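Local atomic coordinates of acetyl xylan esterase (Metagenome, PDB entry 6XYC), a protein that acts as a bifunctional feruloyl and acetyl xylan esterase of the alpha/beta hydrolase superfamily, probably removing ester-linked acetyl and feruloyl groups from complex xylans. Residues Q92-S103 with E149-S160; S82-Q90 with E190-D198. All coordinates share one frame; numbering follows the deposited sequence.

In the fold
From the N terminus, the chain passes through strands 8-16, 26-32, 39-45 and 73-77 and helix 56-69, then reaches residues 82-90, mostly loop, running into the first turn of helix 89-103. Interaction 1 starts at Gln92. The chain returns to the helix at 149-160, between strands 144-147 and 164-168, and this closes the inner loop. The outer loop closes later, when 190-198 meets 82-90 in interaction 2. Interaction 1 therefore lies wholly within interaction 2 along the chain. Both contacts use helix 89-103, with centres about 21 Å apart. One packs a long loop along the helix; the other ties its N-terminal approach to short helix 189-193 beside the ligand pocket.

Interaction 1. Residues Q92-S103 with E149-S160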
loop_
_atom_site.group_PDB
_atom_site.type_symbol
_atom_site.label_atom_id
_atom_site.label_comp_id
_atom_site.label_asym_id
_atom_site.label_seq_id
_atom_site.Cartn_x
_atom_site.Cartn_y
_atom_site.Cartn_z
ATOM N N GLN A 92 -0.440 4.999 -9.955
ATOM C CA GLN A 92 -0.632 6.424 -10.209
ATOM C C GLN A 92 -1.701 6.996 -9.288
ATOM O O GLN A 92 -1.595 8.141 -8.831
ATOM C CB GLN A 92 -1.018 6.660 -11.669
ATOM C CG GLN A 92 0.126 6.526 -12.649
ATOM C CD GLN A 92 -0.241 7.040 -14.023
ATOM O OE1 GLN A 92 -1.274 7.683 -14.201
ATOM N NE2 GLN A 92 0.603 6.760 -15.005
ATOM N N ASP A 93 -2.743 6.214 -9.005
ATOM C CA ASP A 93 -3.762 6.650 -8.056
ATOM C C ASP A 93 -3.162 6.849 -6.673
ATOM O O ASP A 93 -3.378 7.880 -6.029
ATOM C CB ASP A 93 -4.895 5.627 -8.011
ATOM C CG ASP A 93 -5.728 5.626 -9.278
ATOM O OD1 ASP A 93 -5.593 6.571 -10.080
ATOM O OD2 ASP A 93 -6.519 4.674 -9.478
ATOM N N VAL A 94 -2.397 5.863 -6.202
ATOM C CA VAL A 94 -1.758 5.967 -4.893
ATOM C C VAL A 94 -0.862 7.198 -4.840
ATOM O O VAL A 94 -0.901 7.976 -3.883
ATOM C CB VAL A 94 -0.966 4.684 -4.577
ATOM C CG1 VAL A 94 -0.208 4.849 -3.263
ATOM C CG2 VAL A 94 -1.894 3.485 -4.531
ATOM N N LYS A 95 -0.041 7.399 -5.877
ATOM C CA LYS A 95 0.868 8.542 -5.882
ATOM C C LYS A 95 0.094 9.853 -5.809
ATOM O O LYS A 95 0.486 10.778 -5.091
ATOM C CB LYS A 95 1.750 8.495 -7.131
ATOM C CG LYS A 95 2.636 7.253 -7.222
ATOM C CD LYS A 95 3.913 7.391 -6.399
ATOM C CE LYS A 95 4.756 6.129 -6.486
ATOM N NZ LYS A 95 6.175 6.353 -6.072
ATOM N N ALA A 96 -1.024 9.941 -6.532
ATOM C CA ALA A 96 -1.835 11.152 -6.497
ATOM C C ALA A 96 -2.420 11.374 -5.113
ATOM O O ALA A 96 -2.492 12.510 -4.634
ATOM C CB ALA A 96 -2.954 11.067 -7.538
ATOM N N ALA A 97 -2.844 10.300 -4.451
ATOM C CA ALA A 97 -3.356 10.443 -3.095
ATOM C C ALA A 97 -2.273 10.954 -2.155
ATOM O O ALA A 97 -2.534 11.814 -1.308
ATOM C CB ALA A 97 -3.902 9.105 -2.589
ATOM N N ILE A 98 -1.053 10.420 -2.280
ATOM C CA ILE A 98 0.057 10.868 -1.444
ATOM C C ILE A 98 0.316 12.354 -1.660
ATOM O O ILE A 98 0.495 13.121 -0.705
ATOM C CB ILE A 98 1.318 10.037 -1.742
ATOM C CG1 ILE A 98 1.142 8.589 -1.285
ATOM C CG2 ILE A 98 2.521 10.667 -1.065
ATOM C CD1 ILE A 98 2.122 7.636 -1.918
ATOM N N ARG A 99 0.369 12.780 -2.924
ATOM C CA ARG A 99 0.607 14.190 -3.223
ATOM C C ARG A 99 -0.493 15.069 -2.641
ATOM O O ARG A 99 -0.226 16.171 -2.144
ATOM C CB ARG A 99 0.699 14.388 -4.735
ATOM C CG ARG A 99 1.903 13.730 -5.394
ATOM C CD ARG A 99 2.124 14.272 -6.801
ATOM N NE ARG A 99 1.000 14.005 -7.699
ATOM C CZ ARG A 99 0.892 12.926 -8.465
ATOM N NH1 ARG A 99 1.838 11.996 -8.448
ATOM N NH2 ARG A 99 -0.165 12.772 -9.251
ATOM N N TYR A 100 -1.741 14.601 -2.702
ATOM C CA TYR A 100 -2.848 15.375 -2.154
ATOM C C TYR A 100 -2.696 15.557 -0.652
ATOM O O TYR A 100 -2.907 16.655 -0.123
ATOM C CB TYR A 100 -4.177 14.694 -2.471
ATOM C CG TYR A 100 -5.354 15.431 -1.884
ATOM C CD1 TYR A 100 -5.789 15.178 -0.592
ATOM C CD2 TYR A 100 -6.013 16.399 -2.620
ATOM C CE1 TYR A 100 -6.859 15.859 -0.053
ATOM C CE2 TYR A 100 -7.079 17.086 -2.092
ATOM C CZ TYR A 100 -7.501 16.813 -0.808
ATOM O OH TYR A 100 -8.572 17.495 -0.284
ATOM N N VAL A 101 -2.343 14.483 0.054
ATOM C CA VAL A 101 -2.222 14.546 1.506
ATOM C C VAL A 101 -1.054 15.442 1.902
ATOM O O VAL A 101 -1.183 16.309 2.773
ATOM C CB VAL A 101 -2.070 13.129 2.088
ATOM C CG1 VAL A 101 -1.749 13.197 3.564
ATOM C CG2 VAL A 101 -3.337 12.316 1.848
ATOM N N ARG A 102 0.106 15.249 1.266
ATOM C CA ARG A 102 1.274 16.060 1.599
ATOM C C ARG A 102 1.004 17.533 1.325
ATOM O O ARG A 102 1.300 18.398 2.158
ATOM C CB ARG A 102 2.494 15.586 0.808
ATOM C CG ARG A 102 3.742 16.425 1.042
ATOM C CD ARG A 102 5.004 15.731 0.549
ATOM N NE ARG A 102 5.488 14.726 1.490
ATOM C CZ ARG A 102 5.538 13.425 1.232
ATOM N NH1 ARG A 102 5.138 12.961 0.057
ATOM N NH2 ARG A 102 5.991 12.583 2.150
ATOM N N SER A 103 0.433 17.839 0.156
ATOM C CA SER A 103 0.193 19.232 -0.201
ATOM C C SER A 103 -0.821 19.879 0.736
ATOM O O SER A 103 -0.659 21.040 1.127
ATOM C CB SER A 103 -0.286 19.330 -1.652
ATOM O OG SER A 103 -0.581 20.668 -2.013
ATOM N N GLU A 149 4.814 7.592 -11.516
ATOM C CA GLU A 149 4.385 8.822 -10.856
ATOM C C GLU A 149 3.039 9.296 -11.388
ATOM O O GLU A 149 2.156 9.678 -10.611
ATOM C CB GLU A 149 5.448 9.903 -11.041
ATOM C CG GLU A 149 5.053 11.273 -10.529
ATOM C CD GLU A 149 5.059 11.354 -9.012
ATOM O OE1 GLU A 149 5.488 10.376 -8.364
ATOM O OE2 GLU A 149 4.645 12.408 -8.475
ATOM N N GLY A 150 2.866 9.297 -12.705
ATOM C CA GLY A 150 1.625 9.750 -13.302
ATOM C C GLY A 150 1.463 11.259 -13.236
ATOM O O GLY A 150 2.298 12.003 -12.713
ATOM N N SER A 151 0.337 11.709 -13.791
ATOM C CA SER A 151 0.025 13.129 -13.899
ATOM C C SER A 151 -1.372 13.442 -13.375
ATOM O O SER A 151 -1.965 14.453 -13.765
ATOM C CB SER A 151 0.125 13.608 -15.347
ATOM O OG SER A 151 1.469 13.720 -15.788
ATOM N N LEU A 152 -1.900 12.618 -12.481
ATOM C CA LEU A 152 -3.267 12.785 -12.020
ATOM C C LEU A 152 -3.377 13.923 -11.014
ATOM O O LEU A 152 -2.540 14.073 -10.117
ATOM C CB LEU A 152 -3.765 11.489 -11.384
ATOM C CG LEU A 152 -4.028 10.256 -12.244
ATOM C CD1 LEU A 152 -4.585 9.157 -11.350
ATOM C CD2 LEU A 152 -4.977 10.576 -13.373
ATOM N N GLY A 153 -4.426 14.721 -11.163
ATOM C CA GLY A 153 -4.739 15.720 -10.169
ATOM C C GLY A 153 -3.953 17.005 -10.340
ATOM O O GLY A 153 -3.257 17.236 -11.333
ATOM N N ASN A 154 -4.064 17.856 -9.314
ATOM C CA ASN A 154 -3.578 19.229 -9.377
ATOM C C ASN A 154 -2.478 19.519 -8.359
ATOM O O ASN A 154 -2.299 20.664 -7.945
ATOM C CB ASN A 154 -4.731 20.208 -9.170
ATOM C CG ASN A 154 -5.742 20.173 -10.295
ATOM O OD1 ASN A 154 -5.512 19.559 -11.335
ATOM N ND2 ASN A 154 -6.879 20.835 -10.086
ATOM N N TYR A 155 -1.714 18.506 -7.964
ATOM C CA TYR A 155 -0.645 18.681 -6.987
ATOM C C TYR A 155 0.642 18.037 -7.479
ATOM O O TYR A 155 1.447 17.523 -6.700
ATOM C CB TYR A 155 -1.081 18.125 -5.637
ATOM C CG TYR A 155 -2.381 18.738 -5.175
ATOM C CD1 TYR A 155 -2.399 19.957 -4.510
ATOM C CD2 TYR A 155 -3.594 18.111 -5.427
ATOM C CE1 TYR A 155 -3.587 20.527 -4.087
ATOM C CE2 TYR A 155 -4.786 18.674 -5.016
ATOM C CZ TYR A 155 -4.778 19.881 -4.342
ATOM O OH TYR A 155 -5.964 20.444 -3.924
ATOM N N LEU A 156 0.867 18.108 -8.790
ATOM C CA LEU A 156 1.987 17.398 -9.395
ATOM C C LEU A 156 3.328 17.903 -8.880
ATOM O O LEU A 156 4.313 17.153 -8.880
ATOM C CB LEU A 156 1.922 17.529 -10.914
ATOM C CG LEU A 156 0.627 17.040 -11.573
ATOM C CD1 LEU A 156 0.713 17.137 -13.088
ATOM C CD2 LEU A 156 0.323 15.614 -11.139
ATOM N N SER A 157 3.397 19.165 -8.450
ATOM C CA SER A 157 4.652 19.710 -7.950
ATOM C C SER A 157 5.011 19.171 -6.572
ATOM O O SER A 157 6.156 19.332 -6.138
ATOM C CB SER A 157 4.576 21.237 -7.901
ATOM O OG SER A 157 3.852 21.675 -6.769
ATOM N N THR A 158 4.067 18.537 -5.883
ATOM C CA THR A 158 4.313 18.005 -4.553
ATOM C C THR A 158 4.967 16.631 -4.634
ATOM O O THR A 158 4.666 15.831 -5.526
ATOM C CB THR A 158 3.001 17.904 -3.772
ATOM O OG1 THR A 158 2.359 19.187 -3.724
ATOM C CG2 THR A 158 3.251 17.413 -2.356
ATOM N N GLY A 159 5.857 16.350 -3.686
ATOM C CA GLY A 159 6.501 15.053 -3.649
ATOM C C GLY A 159 5.535 13.947 -3.266
ATOM O O GLY A 159 4.588 14.142 -2.499
ATOM N N SER A 160 5.803 12.753 -3.798
ATOM C CA SER A 160 4.943 11.595 -3.597
ATOM C C SER A 160 5.624 10.493 -2.792
ATOM O O SER A 160 5.154 9.350 -2.799
ATOM C CB SER A 160 4.483 11.045 -4.943
ATOM O OG SER A 160 5.580 10.547 -5.692
HETATM O O HOH W 1 -0.501 10.157 -10.561
HETATM O O HOH W 2 -1.248 10.116 -15.517
HETATM O O HOH W 3 6.092 6.878 -3.093
HETATM O O HOH W 4 7.171 8.337 -7.786
HETATM O O HOH W 5 -1.707 15.551 -8.041
#
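Arg99 reaches out from the helix and is gripped by Glu149 and Leu152. Its NH1 forms a salt bridge to Glu149 OE2 at 2.8 Å, though the hydrogen bond there is bent and weak. The carboxylate is turned 50° from the guanidinium plane. NH1 also donates to the backbone O of Glu149, lying above that carbonyl plane. Arg99 NH2 meets Leu152 O at 2.8 Å, on a lone pair in the carbonyl plane. Two waters add to these partners. One joins Arg99 NH2 to Gln92 O and Glu149 O; the other links Arg99 NE to Leu152 O and Tyr155 N. The arginine chain bends at chi3 (-62°), which brings the guanidinium over the helix backbone at Lys95 and Ala96. These bonds hold the flat group against rotation. Ser160 OG donates to Glu149 OE1 at 2.7 Å and so helps fix the carboxylate.

Farther along, Arg102 NH1 binds Gly159 O at 2.9 Å from above the carbonyl plane, while its NH2 reaches His161 O. In this alpha/beta hydrolase fold, Val94, Ala97 and Val101 of helix 89-103 pack on strands 39-45, 73-77 and 114-120. Ile98 serves both contacts: it touches Ile43 of strand 39-45 and also Ser160.

Packing fills the rest. The edge of Tyr100 points at the face of Tyr155 in an offset edge-to-face pair, with planes at 89°. Tyr100 OH is bonded to Tyr108 OH. Ser103 OG lies 3.2 Å from Tyr155 CD1. Thr158 CG2 rests on Arg102 CG. At the other end, the Gln92 amide lies against Gly150 CA, and its NE2 bonds Asp147 O. A side chain on Gly150 would run into the Gln92 amide. Ala96 CB meets Leu152 CB at 4.0 Å.

Interaction 2. Residues S82-Q90 with E190-D198; sequences SMEAIWPAQ and EAVLIGKKD. With AES (4-(2-aminoethyl)benzenesulfonyl fluoride), chain B.
Trp87 N donates to Leu193 O at 2.9 Å in a nearly straight bond of 172°. It joins the loop before helix 89-103 to the last turn of helix 189-193. Ser82 and Leu193 have the closest CA atoms, 5.0 Å apart. A water bridges Ser82 O and Val192 O. Pro88, after a cis peptide, is the N-cap of its helix.

Leu193 buries the most surface of any residue here. Its CG is anti to the backbone N (chi1 -177°), which lets CD1 reach Trp87 CE3 and the amide of Gln90. Gln90 NE2 donates to Ala85 O at 2.8 Å and to Arg80 O; OE1, buried against Leu193 CD1, has no modelled polar partner. Val192 CG1 packs on Ser82 OG, and Ile86 CG2 on Gly195 CA.

Glu190, on the same short helix, lines the AES pocket with Ser121 and His262. Its OE2 accepts from the inhibitor amine N8 at 2.6 Å, and OE1 from Asn184 ND2. Replacing Glu190 with an alanine would probably leave that amine without its carboxylate partner and remove one acceptor from Asn184.

The Trp87 ring meets Phe129 edge-to-face on helix 122-131, and its NE1 bonds Leu208 O. Ile194 packs on Trp205 of helix 203-208.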
loop_
_atom_site.group_PDB
_atom_site.type_symbol
_atom_site.label_atom_id
_atom_site.label_comp_id
_atom_site.label_asym_id
_atom_site.label_seq_id
_atom_site.Cartn_x
_atom_site.Cartn_y
_atom_site.Cartn_z
ATOM N N SER A 82 -8.831 -2.774 -11.442
ATOM C CA SER A 82 -8.124 -3.348 -12.577
ATOM C C SER A 82 -9.053 -3.570 -13.758
ATOM O O SER A 82 -8.586 -3.622 -14.900
ATOM C CB SER A 82 -7.464 -4.669 -12.182
ATOM O OG SER A 82 -8.436 -5.637 -11.832
ATOM N N MET A 83 -10.358 -3.710 -13.513
ATOM C CA MET A 83 -11.307 -3.939 -14.593
ATOM C C MET A 83 -11.693 -2.662 -15.326
ATOM O O MET A 83 -12.269 -2.750 -16.414
ATOM C CB MET A 83 -12.562 -4.620 -14.042
ATOM C CG MET A 83 -12.309 -6.025 -13.525
ATOM S SD MET A 83 -13.764 -6.720 -12.734
ATOM C CE MET A 83 -13.848 -5.699 -11.268
ATOM N N GLU A 84 -11.385 -1.487 -14.774
ATOM C CA GLU A 84 -11.661 -0.221 -15.442
ATOM C C GLU A 84 -10.412 0.478 -15.961
ATOM O O GLU A 84 -10.523 1.323 -16.852
ATOM C CB GLU A 84 -12.423 0.737 -14.509
ATOM C CG GLU A 84 -11.624 1.297 -13.347
ATOM C CD GLU A 84 -12.478 2.135 -12.401
ATOM O OE1 GLU A 84 -13.202 3.035 -12.878
ATOM O OE2 GLU A 84 -12.421 1.900 -11.175
ATOM N N ALA A 85 -9.235 0.136 -15.449
ATOM C CA ALA A 85 -7.988 0.742 -15.895
ATOM C C ALA A 85 -6.865 -0.226 -15.572
ATOM O O ALA A 85 -6.784 -0.715 -14.441
ATOM C CB ALA A 85 -7.739 2.085 -15.210
ATOM N N ILE A 86 -5.992 -0.499 -16.542
ATOM C CA ILE A 86 -4.939 -1.478 -16.300
ATOM C C ILE A 86 -3.720 -0.772 -15.718
ATOM O O ILE A 86 -3.649 0.462 -15.701
ATOM C CB ILE A 86 -4.580 -2.273 -17.571
ATOM C CG1 ILE A 86 -3.976 -1.387 -18.654
ATOM C CG2 ILE A 86 -5.812 -2.998 -18.103
ATOM C CD1 ILE A 86 -3.241 -2.158 -19.722
ATOM N N TRP A 87 -2.779 -1.554 -15.206
ATOM C CA TRP A 87 -1.521 -1.027 -14.700
ATOM C C TRP A 87 -0.919 -0.058 -15.716
ATOM O O TRP A 87 -0.921 -0.347 -16.917
ATOM C CB TRP A 87 -0.569 -2.197 -14.433
ATOM C CG TRP A 87 0.656 -1.915 -13.631
ATOM C CD1 TRP A 87 1.937 -1.925 -14.085
ATOM C CD2 TRP A 87 0.724 -1.652 -12.227
ATOM N NE1 TRP A 87 2.803 -1.660 -13.054
ATOM C CE2 TRP A 87 2.084 -1.489 -11.899
ATOM C CE3 TRP A 87 -0.235 -1.528 -11.216
ATOM C CZ2 TRP A 87 2.513 -1.205 -10.602
ATOM C CZ3 TRP A 87 0.194 -1.241 -9.932
ATOM C CH2 TRP A 87 1.554 -1.077 -9.636
ATOM N N PRO A 88 -0.357 1.079 -15.274
ATOM C CA PRO A 88 -0.089 1.480 -13.882
ATOM C C PRO A 88 -1.113 2.416 -13.227
ATOM O O PRO A 88 -0.742 3.186 -12.343
ATOM C CB PRO A 88 1.242 2.212 -14.004
ATOM C CG PRO A 88 1.114 2.919 -15.381
ATOM C CD PRO A 88 0.234 2.023 -16.245
ATOM N N ALA A 89 -2.374 2.344 -13.657
ATOM C CA ALA A 89 -3.389 3.217 -13.081
ATOM C C ALA A 89 -3.359 3.168 -11.558
ATOM O O ALA A 89 -3.422 4.207 -10.891
ATOM C CB ALA A 89 -4.773 2.825 -13.599
ATOM N N GLN A 90 -3.233 1.969 -10.992
ATOM C CA GLN A 90 -3.409 1.805 -9.555
ATOM C C GLN A 90 -2.302 2.487 -8.758
ATOM O O GLN A 90 -2.572 3.092 -7.712
ATOM C CB GLN A 90 -3.483 0.317 -9.222
ATOM C CG GLN A 90 -4.775 -0.362 -9.666
ATOM C CD GLN A 90 -4.838 -0.598 -11.162
ATOM O OE1 GLN A 90 -3.810 -0.732 -11.824
ATOM N NE2 GLN A 90 -6.049 -0.640 -11.706
ATOM N N GLU A 190 -3.779 -10.912 -11.363
ATOM C CA GLU A 190 -2.672 -10.171 -11.958
ATOM C C GLU A 190 -2.780 -10.133 -13.475
ATOM O O GLU A 190 -2.315 -9.172 -14.100
ATOM C CB GLU A 190 -1.326 -10.767 -11.543
ATOM C CG GLU A 190 -1.171 -12.236 -11.844
ATOM C CD GLU A 190 -1.391 -13.089 -10.619
ATOM O OE1 GLU A 190 -0.483 -13.859 -10.240
ATOM O OE2 GLU A 190 -2.481 -12.990 -10.019
ATOM N N ALA A 191 -3.382 -11.162 -14.081
ATOM C CA ALA A 191 -3.628 -11.135 -15.521
ATOM C C ALA A 191 -4.552 -9.980 -15.885
ATOM O O ALA A 191 -4.314 -9.266 -16.865
ATOM C CB ALA A 191 -4.224 -12.466 -15.987
ATOM N N VAL A 192 -5.604 -9.771 -15.091
ATOM C CA VAL A 192 -6.506 -8.645 -15.324
ATOM C C VAL A 192 -5.760 -7.328 -15.164
ATOM O O VAL A 192 -5.954 -6.386 -15.942
ATOM C CB VAL A 192 -7.709 -8.735 -14.364
ATOM C CG1 VAL A 192 -8.631 -7.544 -14.550
ATOM C CG2 VAL A 192 -8.458 -10.045 -14.566
ATOM N N LEU A 193 -4.890 -7.249 -14.155
ATOM C CA LEU A 193 -4.147 -6.023 -13.900
ATOM C C LEU A 193 -3.303 -5.613 -15.098
ATOM O O LEU A 193 -3.120 -4.415 -15.342
ATOM C CB LEU A 193 -3.252 -6.208 -12.669
ATOM C CG LEU A 193 -2.412 -5.052 -12.149
ATOM C CD1 LEU A 193 -3.312 -3.916 -11.683
ATOM C CD2 LEU A 193 -1.512 -5.522 -11.011
ATOM N N ILE A 194 -2.783 -6.574 -15.857
ATOM C CA ILE A 194 -1.896 -6.268 -16.972
ATOM C C ILE A 194 -2.638 -6.296 -18.308
ATOM O O ILE A 194 -2.003 -6.389 -19.362
ATOM C CB ILE A 194 -0.670 -7.196 -17.002
ATOM C CG1 ILE A 194 -1.061 -8.662 -17.185
ATOM C CG2 ILE A 194 0.149 -7.034 -15.728
ATOM C CD1 ILE A 194 0.122 -9.583 -17.411
ATOM N N GLY A 195 -3.964 -6.197 -18.290
ATOM C CA GLY A 195 -4.740 -6.162 -19.509
ATOM C C GLY A 195 -5.260 -7.501 -19.982
ATOM O O GLY A 195 -5.445 -7.678 -21.186
ATOM N N LYS A 196 -5.497 -8.448 -19.068
ATOM C CA LYS A 196 -5.953 -9.807 -19.407
ATOM C C LYS A 196 -5.009 -10.487 -20.401
ATOM O O LYS A 196 -5.445 -11.119 -21.367
ATOM C CB LYS A 196 -7.397 -9.768 -19.927
ATOM C CG LYS A 196 -8.356 -9.175 -18.907
ATOM C CD LYS A 196 -9.791 -9.252 -19.364
ATOM C CE LYS A 196 -10.384 -7.864 -19.527
ATOM N NZ LYS A 196 -10.509 -7.145 -18.227
ATOM N N LYS A 197 -3.708 -10.317 -20.181
ATOM C CA LYS A 197 -2.672 -11.104 -20.829
ATOM C C LYS A 197 -2.276 -12.268 -19.919
ATOM O O LYS A 197 -2.523 -12.243 -18.714
ATOM C CB LYS A 197 -1.452 -10.232 -21.138
ATOM C CG LYS A 197 -1.747 -9.000 -22.007
ATOM C CD LYS A 197 -0.522 -8.089 -22.102
ATOM C CE LYS A 197 -0.817 -6.798 -22.838
ATOM N NZ LYS A 197 -1.349 -5.737 -21.962
ATOM N N ASP A 198 -1.657 -13.290 -20.510
ATOM C CA ASP A 198 -1.157 -14.435 -19.756
ATOM C C ASP A 198 0.161 -14.052 -19.096
ATOM O O ASP A 198 1.164 -13.858 -19.796
ATOM C CB ASP A 198 -0.973 -15.644 -20.673
ATOM C CG ASP A 198 -0.566 -16.903 -19.922
ATOM O OD1 ASP A 198 -0.264 -16.821 -18.712
ATOM O OD2 ASP A 198 -0.545 -17.985 -20.548
HETATM C C3 AES B . -5.408 -12.782 -4.705
HETATM C C2 AES B . -5.598 -12.007 -3.600
HETATM C C1 AES B . -4.926 -10.828 -3.487
HETATM S S AES B . -5.253 -9.877 -2.074
HETATM O O1S AES B . -5.787 -8.547 -2.469
HETATM O O2S AES B . -6.413 -10.434 -1.385
HETATM C C6 AES B . -4.065 -10.396 -4.443
HETATM C C5 AES B . -3.870 -11.179 -5.563
HETATM C C4 AES B . -4.548 -12.369 -5.692
HETATM C C7 AES B . -4.328 -13.277 -6.948
HETATM C C8 AES B . -2.824 -13.614 -7.109
HETATM N N8 AES B . -2.734 -14.700 -8.027
HETATM O O HOH W 6 -8.171 -5.184 -17.200
#